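Local coordinates for GARP domain-containing protein (Trypanosoma brucei brucei TREU927, PDB 6XZ6) that acts as a trypanosome receptor for the host complement regulator factor H, and probably helps the parasite pass to tsetse flies, at residues Q22-P27 / A139-D144; E149-A154 / E176-L181. All coordinates share one frame; numbering follows the deposited sequence.

Overall arrangement
Both contacts belong to the elongated helical bundle of the GARP family, and their centres lie about 14 Å apart. Contact 1 is a surface contact in which the loop of residues 139-144 lies against helix 4-61; contact 2 is buried and pairs helix 148-161 with helix 165-208. The chemistry follows the setting: an arginine, a lysine, backbone carbonyls and a water carry much of the first, whereas the second has aliphatic groups and no hydrogen bond across it. Gln22 and Leu26 join the two, since Gln22 NE2 probably donates to Ala150 O (3.0 Å) and Leu26 CD2 packs on Leu181 CD2 (4.1 Å).

Contact 1: residues Q22-P27 / A139-D144; sequences QLRKLP and ATAVAD
In the helical bundle of this GARP-family receptor, the connection between helix 129-137 and helix 148-161, extended at Ala141 to Ala143, runs over helix 4-61, where Arg24 and Lys25 meet Ala139 to Asp144. The loop starts next to Cys138, which forms a disulfide with Cys17 on the same long helix. Arg24 reaches out with its chain extended from CG to NE, and its NH1 donates to Ala141 O at 2.8 Å. This bond is nearly straight (163° at the hydrogen), lies in the guanidinium plane and uses a lone pair in the carbonyl plane. Ala139 O instead sits over one face of the guanidinium, 3.3 Å from Arg24 CZ, without a hydrogen bond. Outside the two segments, NH1 also bonds Cys138 O, while NE forms a salt bridge with Glu112 and NH2 bonds Ser116 OG on helix 67-125; together these partners fix the rotation of the group and tie three parts of the chain together.

One residue along, Lys25 lies across Val142 at about a right angle, with Lys25 CB 3.8 Å from Val142 CG1. With CG anti to the backbone N (chi1 -174°), Lys25 CG comes 3.4 Å from Ala143 O. A water that donates to this carbonyl oxygen weakly accepts from Lys25 NZ. A backbone hydrogen bond between Ala143 and Lys21 holds the loop to the preceding helical turn. Beside it, the methyl of Ala143 rests on the helix backbone, with Ala143 CB 4.0 Å from Gln22 N.

Contact 2: residues E149-A154 / E176-L181; sequences EALTRA and EAANKL
Leu151 and Thr152 meet Ala177, Ala178 and Leu181 across an antiparallel helix pair in the GARP-family bundle, joining helix 148-161 to helix 165-208. The segment axes are 173° apart in direction and approach to 8.8 Å, a spacing consistent with the small alanines at the interface. Leu151 points toward that second helix, and its CG is roughly anti to the backbone N (chi1 -154°), which carries the branch point toward the alanines. One branch does the touching: Leu151 CD2 comes against the backbone between the two alanines, 3.8 Å from Ala178 N, and also packs on the methyl of Ala177, with Leu151 CD2 to Ala177 CB at 4.0 Å. Further along the second helix, Leu181 also points back across the contact and brings its own CD2 to 4.4 Å from Leu151 CD2, a looser methyl-to-methyl approach.

Thr152 adds a second aliphatic point. Its CG2 is anti to the carbonyl carbon, and this methyl meets Ala178 CB. Its hydroxyl serves its own helix, through a weak hydrogen bond from Thr152 OG1 to Glu149 O (3.3 Å). No hydrogen bond crosses between the segments, so the join is made by van der Waals packing.

Other helices complete the surroundings: Ala177 also packs on Leu104 and Phe107 of helix 67-125, while Leu151 touches Gln22 and Leu181 touches Leu29 on helix 4-61. Together these contacts set the pair against both long helices. Between the two segments themselves, the closest approach is methyl to methyl, Thr152 CG2 to Ala178 CB at 3.5 Å.

Contact 1: residues Q22-P27 / A139-D144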
ATOM      1  N   GLN A  22      -4.495   7.735  -3.452  1.00 24.29           N
ATOM      2  CA  GLN A  22      -3.409   6.741  -3.328  1.00 22.40           C
ATOM      3  C   GLN A  22      -3.623   5.839  -2.118  1.00 25.26           C
ATOM      4  O   GLN A  22      -3.361   4.639  -2.198  1.00 27.42           O
ATOM      5  CB  GLN A  22      -2.062   7.442  -3.166  1.00 21.52           C
ATOM      6  CG  GLN A  22      -1.622   8.170  -4.412  1.00  9.78           C
ATOM      7  CD  GLN A  22      -0.334   8.907  -4.198  1.00 20.51           C
ATOM      8  OE1 GLN A  22       0.118   9.169  -3.065  1.00 14.09           O
ATOM      9  NE2 GLN A  22       0.288   9.249  -5.290  1.00 15.00           N
ATOM     10  N   LEU A  23      -4.073   6.417  -0.990  1.00 18.30           N
ATOM     11  CA  LEU A  23      -4.335   5.681   0.253  1.00 16.25           C
ATOM     12  C   LEU A  23      -5.530   4.729   0.139  1.00 20.00           C
ATOM     13  O   LEU A  23      -5.530   3.685   0.765  1.00 20.17           O
ATOM     14  CB  LEU A  23      -4.459   6.640   1.471  1.00 15.56           C
ATOM     15  CG  LEU A  23      -3.192   7.518   1.776  1.00 17.68           C
ATOM     16  CD1 LEU A  23      -3.467   8.504   2.824  1.00 17.44           C
ATOM     17  CD2 LEU A  23      -2.019   6.686   2.206  1.00 17.00           C
ATOM     18  N   ARG A  24      -6.504   5.030  -0.703  1.00 17.99           N
ATOM     19  CA  ARG A  24      -7.643   4.135  -0.922  1.00 17.82           C
ATOM     20  C   ARG A  24      -7.273   2.983  -1.867  1.00 24.28           C
ATOM     21  O   ARG A  24      -7.841   1.904  -1.744  1.00 27.21           O
ATOM     22  CB  ARG A  24      -8.838   4.923  -1.449  1.00 15.58           C
ATOM     23  CG  ARG A  24      -9.299   5.978  -0.469  1.00 14.40           C
ATOM     24  CD  ARG A  24     -10.184   6.964  -1.162  1.00 21.65           C
ATOM     25  NE  ARG A  24     -10.630   8.043  -0.279  1.00 16.11           N
ATOM     26  CZ  ARG A  24     -11.116   9.205  -0.703  1.00 22.77           C
ATOM     27  NH1 ARG A  24     -11.194   9.472  -2.004  1.00 12.72           N
ATOM     28  NH2 ARG A  24     -11.494  10.122   0.165  1.00 12.41           N
ATOM     29  N   LYS A  25      -6.306   3.205  -2.787  1.00 20.40           N
ATOM     30  CA  LYS A  25      -5.789   2.213  -3.732  1.00 20.44           C
ATOM     31  C   LYS A  25      -4.856   1.225  -3.085  1.00 26.34           C
ATOM     32  O   LYS A  25      -4.949   0.054  -3.427  1.00 29.41           O
ATOM     33  CB  LYS A  25      -5.122   2.870  -4.962  1.00 21.76           C
ATOM     34  CG  LYS A  25      -4.668   1.924  -6.089  1.00 23.32           C
ATOM     35  CD  LYS A  25      -5.813   1.057  -6.634  1.00 28.80           C
ATOM     36  CE  LYS A  25      -5.477   0.364  -7.915  1.00 23.79           C
ATOM     37  NZ  LYS A  25      -6.364  -0.809  -8.134  1.00 45.02           N
ATOM     38  N   LEU A  26      -3.957   1.663  -2.173  1.00 21.95           N
ATOM     39  CA  LEU A  26      -3.001   0.769  -1.481  1.00 21.14           C
ATOM     40  C   LEU A  26      -3.602  -0.552  -0.941  1.00 26.23           C
ATOM     41  O   LEU A  26      -2.977  -1.574  -1.202  1.00 29.85           O
ATOM     42  CB  LEU A  26      -2.202   1.451  -0.350  1.00 19.43           C
ATOM     43  CG  LEU A  26      -0.977   2.276  -0.731  1.00 22.43           C
ATOM     44  CD1 LEU A  26      -0.275   2.805   0.523  1.00 21.17           C
ATOM     45  CD2 LEU A  26      -0.002   1.483  -1.568  1.00 22.91           C
ATOM     46  N   PRO A  27      -4.743  -0.612  -0.200  1.00 18.83           N
ATOM     47  CA  PRO A  27      -5.215  -1.917   0.306  1.00 18.72           C
ATOM     48  C   PRO A  27      -5.709  -2.879  -0.785  1.00 27.03           C
ATOM     49  O   PRO A  27      -5.700  -4.109  -0.599  1.00 29.25           O
ATOM     50  CB  PRO A  27      -6.362  -1.543   1.246  1.00 19.89           C
ATOM     51  CG  PRO A  27      -6.304  -0.134   1.435  1.00 23.09           C
ATOM     52  CD  PRO A  27      -5.631   0.466   0.260  1.00 19.66           C
ATOM     53  N   ALA A 139     -14.654  12.440  -2.963  1.00 33.93           N
ATOM     54  CA  ALA A 139     -15.201  11.745  -1.801  1.00 33.47           C
ATOM     55  C   ALA A 139     -14.883  10.267  -1.826  1.00 36.67           C
ATOM     56  O   ALA A 139     -14.341   9.756  -0.854  1.00 36.05           O
ATOM     57  CB  ALA A 139     -16.700  11.958  -1.715  1.00 35.67           C
ATOM     58  N   THR A 140     -15.137   9.595  -2.948  1.00 34.01           N
ATOM     59  CA  THR A 140     -14.901   8.150  -3.049  1.00 34.51           C
ATOM     60  C   THR A 140     -13.840   7.750  -4.109  1.00 37.06           C
ATOM     61  O   THR A 140     -13.542   6.557  -4.224  1.00 38.38           O
ATOM     62  CB  THR A 140     -16.225   7.417  -3.256  1.00 42.75           C
ATOM     63  OG1 THR A 140     -16.981   8.088  -4.275  1.00 43.45           O
ATOM     64  CG2 THR A 140     -17.029   7.340  -1.974  1.00 42.08           C
ATOM     65  N   ALA A 141     -13.253   8.734  -4.835  1.00 29.35           N
ATOM     66  CA  ALA A 141     -12.230   8.512  -5.858  1.00 27.43           C
ATOM     67  C   ALA A 141     -11.033   7.707  -5.333  1.00 31.53           C
ATOM     68  O   ALA A 141     -10.580   7.904  -4.197  1.00 28.96           O
ATOM     69  CB  ALA A 141     -11.760   9.840  -6.434  1.00 26.91           C
ATOM     70  N   VAL A 142     -10.556   6.772  -6.177  1.00 29.36           N
ATOM     71  CA  VAL A 142      -9.434   5.852  -5.935  1.00 27.84           C
ATOM     72  C   VAL A 142      -8.443   6.034  -7.099  1.00 35.01           C
ATOM     73  O   VAL A 142      -8.878   6.247  -8.237  1.00 36.46           O
ATOM     74  CB  VAL A 142      -9.940   4.386  -5.840  1.00 31.06           C
ATOM     75  CG1 VAL A 142      -8.811   3.433  -5.487  1.00 30.57           C
ATOM     76  CG2 VAL A 142     -11.059   4.259  -4.822  1.00 30.84           C
ATOM     77  N   ALA A 143      -7.119   5.984  -6.815  1.00 31.17           N
ATOM     78  CA  ALA A 143      -6.072   6.151  -7.826  1.00 30.96           C
ATOM     79  C   ALA A 143      -6.052   4.950  -8.719  1.00 36.91           C
ATOM     80  O   ALA A 143      -6.388   3.865  -8.275  1.00 37.02           O
ATOM     81  CB  ALA A 143      -4.707   6.305  -7.165  1.00 30.31           C
ATOM     82  N   ASP A 144      -5.630   5.135  -9.970  1.00 35.94           N
ATOM     83  CA  ASP A 144      -5.519   4.054 -10.928  1.00 37.83           C
ATOM     84  C   ASP A 144      -4.388   3.100 -10.576  1.00 37.62           C
ATOM     85  O   ASP A 144      -4.529   1.908 -10.753  1.00 37.06           O
ATOM     86  CB  ASP A 144      -5.400   4.619 -12.352  1.00 42.91           C
ATOM     87  CG  ASP A 144      -6.677   5.297 -12.832  1.00 62.81           C
ATOM     88  OD1 ASP A 144      -7.756   4.674 -12.731  1.00 63.10           O
ATOM     89  OD2 ASP A 144      -6.595   6.452 -13.303  1.00 78.04           O
TER
HETATM   90  O   HOH W   1      -8.355   1.651  -9.003  1.00 33.01           O

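Contact 2: residues E149-A154 / E176-L181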
ATOM      1  N   GLU A 149       7.388   6.024  -6.395  1.00 25.73           N
ATOM      2  CA  GLU A 149       7.698   7.388  -6.842  1.00 27.42           C
ATOM      3  C   GLU A 149       6.480   8.310  -6.765  1.00 32.88           C
ATOM      4  O   GLU A 149       6.644   9.494  -6.454  1.00 34.82           O
ATOM      5  CB  GLU A 149       8.279   7.405  -8.278  1.00 31.16           C
ATOM      6  CG  GLU A 149       9.252   6.268  -8.613  1.00 46.85           C
ATOM      7  CD  GLU A 149       8.634   4.965  -9.115  1.00 73.34           C
ATOM      8  OE1 GLU A 149       8.015   4.983 -10.207  1.00 81.13           O
ATOM      9  OE2 GLU A 149       8.770   3.928  -8.420  1.00 52.37           O
ATOM     10  N   ALA A 150       5.268   7.793  -7.073  1.00 26.81           N
ATOM     11  CA  ALA A 150       4.022   8.573  -7.010  1.00 24.76           C
ATOM     12  C   ALA A 150       3.673   8.864  -5.562  1.00 26.38           C
ATOM     13  O   ALA A 150       3.209   9.958  -5.255  1.00 25.92           O
ATOM     14  CB  ALA A 150       2.880   7.817  -7.670  1.00 25.64           C
ATOM     15  N   LEU A 151       3.905   7.894  -4.672  1.00 20.93           N
ATOM     16  CA  LEU A 151       3.665   8.037  -3.246  1.00 19.80           C
ATOM     17  C   LEU A 151       4.520   9.167  -2.646  1.00 26.08           C
ATOM     18  O   LEU A 151       3.955  10.012  -1.961  1.00 29.41           O
ATOM     19  CB  LEU A 151       3.928   6.691  -2.547  1.00 19.15           C
ATOM     20  CG  LEU A 151       3.231   6.380  -1.235  1.00 22.45           C
ATOM     21  CD1 LEU A 151       1.716   6.494  -1.343  1.00 21.67           C
ATOM     22  CD2 LEU A 151       3.550   4.988  -0.830  1.00 26.38           C
ATOM     23  N   THR A 152       5.847   9.229  -2.930  1.00 20.75           N
ATOM     24  CA  THR A 152       6.761  10.256  -2.392  1.00 19.55           C
ATOM     25  C   THR A 152       6.534  11.624  -3.027  1.00 24.88           C
ATOM     26  O   THR A 152       6.661  12.642  -2.342  1.00 25.38           O
ATOM     27  CB  THR A 152       8.250   9.839  -2.480  1.00 22.65           C
ATOM     28  OG1 THR A 152       8.616   9.603  -3.842  1.00 31.16           O
ATOM     29  CG2 THR A 152       8.574   8.621  -1.670  1.00 12.33           C
ATOM     30  N   ARG A 153       6.229  11.661  -4.338  1.00 21.74           N
ATOM     31  CA  ARG A 153       5.974  12.912  -5.068  1.00 22.01           C
ATOM     32  C   ARG A 153       4.786  13.656  -4.452  1.00 27.87           C
ATOM     33  O   ARG A 153       4.900  14.841  -4.119  1.00 30.95           O
ATOM     34  CB  ARG A 153       5.725  12.621  -6.540  1.00 21.28           C
ATOM     35  CG  ARG A 153       5.981  13.800  -7.462  1.00 40.29           C
ATOM     36  CD  ARG A 153       5.327  13.648  -8.821  1.00 51.43           C
ATOM     37  NE  ARG A 153       3.942  13.215  -8.677  1.00 59.65           N
ATOM     38  CZ  ARG A 153       3.460  12.098  -9.196  1.00 68.38           C
ATOM     39  NH1 ARG A 153       4.230  11.325  -9.954  1.00 51.33           N
ATOM     40  NH2 ARG A 153       2.202  11.745  -8.971  1.00 58.30           N
ATOM     41  N   ALA A 154       3.682  12.939  -4.226  1.00 21.86           N
ATOM     42  CA  ALA A 154       2.483  13.479  -3.625  1.00 20.56           C
ATOM     43  C   ALA A 154       2.729  13.888  -2.148  1.00 24.26           C
ATOM     44  O   ALA A 154       2.126  14.865  -1.675  1.00 24.31           O
ATOM     45  CB  ALA A 154       1.361  12.461  -3.733  1.00 20.72           C
ATOM     46  N   GLU A 176       8.925   5.741   4.091  1.00 21.30           N
ATOM     47  CA  GLU A 176       9.035   4.373   4.599  1.00 21.25           C
ATOM     48  C   GLU A 176       8.118   3.440   3.812  1.00 25.63           C
ATOM     49  O   GLU A 176       8.516   2.323   3.508  1.00 25.67           O
ATOM     50  CB  GLU A 176       8.657   4.310   6.086  1.00 22.93           C
ATOM     51  CG  GLU A 176       9.846   4.207   7.016  1.00 46.10           C
ATOM     52  CD  GLU A 176      10.015   5.368   7.982  1.00 92.00           C
ATOM     53  OE1 GLU A 176       9.168   5.522   8.896  1.00 89.75           O
ATOM     54  OE2 GLU A 176      11.006   6.122   7.828  1.00 98.41           O
ATOM     55  N   ALA A 177       6.896   3.898   3.484  1.00 22.79           N
ATOM     56  CA  ALA A 177       5.889   3.141   2.747  1.00 22.86           C
ATOM     57  C   ALA A 177       6.256   2.972   1.280  1.00 28.69           C
ATOM     58  O   ALA A 177       5.963   1.926   0.711  1.00 29.99           O
ATOM     59  CB  ALA A 177       4.548   3.813   2.878  1.00 23.77           C
ATOM     60  N   ALA A 178       6.913   3.981   0.667  1.00 25.46           N
ATOM     61  CA  ALA A 178       7.405   3.873  -0.698  1.00 24.92           C
ATOM     62  C   ALA A 178       8.470   2.756  -0.751  1.00 30.46           C
ATOM     63  O   ALA A 178       8.457   1.978  -1.696  1.00 32.39           O
ATOM     64  CB  ALA A 178       7.994   5.190  -1.150  1.00 25.87           C
ATOM     65  N   ASN A 179       9.330   2.613   0.293  1.00 25.44           N
ATOM     66  CA  ASN A 179      10.321   1.523   0.344  1.00 25.31           C
ATOM     67  C   ASN A 179       9.654   0.157   0.562  1.00 28.87           C
ATOM     68  O   ASN A 179      10.072  -0.838  -0.027  1.00 31.18           O
ATOM     69  CB  ASN A 179      11.418   1.783   1.402  1.00 23.82           C
ATOM     70  CG  ASN A 179      12.300   2.978   1.099  1.00 65.31           C
ATOM     71  OD1 ASN A 179      12.612   3.289  -0.064  1.00 70.96           O
ATOM     72  ND2 ASN A 179      12.731   3.681   2.143  1.00 55.61           N
ATOM     73  N   LYS A 180       8.636   0.105   1.413  1.00 21.65           N
ATOM     74  CA  LYS A 180       7.894  -1.111   1.691  1.00 19.91           C
ATOM     75  C   LYS A 180       7.123  -1.559   0.435  1.00 25.31           C
ATOM     76  O   LYS A 180       7.031  -2.750   0.169  1.00 26.99           O
ATOM     77  CB  LYS A 180       6.947  -0.892   2.879  1.00 20.37           C
ATOM     78  CG  LYS A 180       7.405  -1.570   4.144  1.00 23.47           C
ATOM     79  CD  LYS A 180       7.930  -0.628   5.183  1.00 29.74           C
ATOM     80  CE  LYS A 180       8.580  -1.382   6.321  1.00 46.50           C
ATOM     81  NZ  LYS A 180       9.245  -0.465   7.280  1.00 61.14           N
ATOM     82  N   LEU A 181       6.612  -0.608  -0.356  1.00 21.51           N
ATOM     83  CA  LEU A 181       5.894  -0.884  -1.594  1.00 21.18           C
ATOM     84  C   LEU A 181       6.850  -1.423  -2.656  1.00 26.54           C
ATOM     85  O   LEU A 181       6.469  -2.326  -3.378  1.00 30.12           O
ATOM     86  CB  LEU A 181       5.133   0.377  -2.068  1.00 21.18           C
ATOM     87  CG  LEU A 181       4.249   0.280  -3.321  1.00 26.20           C
ATOM     88  CD1 LEU A 181       3.208  -0.843  -3.215  1.00 26.28           C
ATOM     89  CD2 LEU A 181       3.550   1.581  -3.562  1.00 27.73           C
TER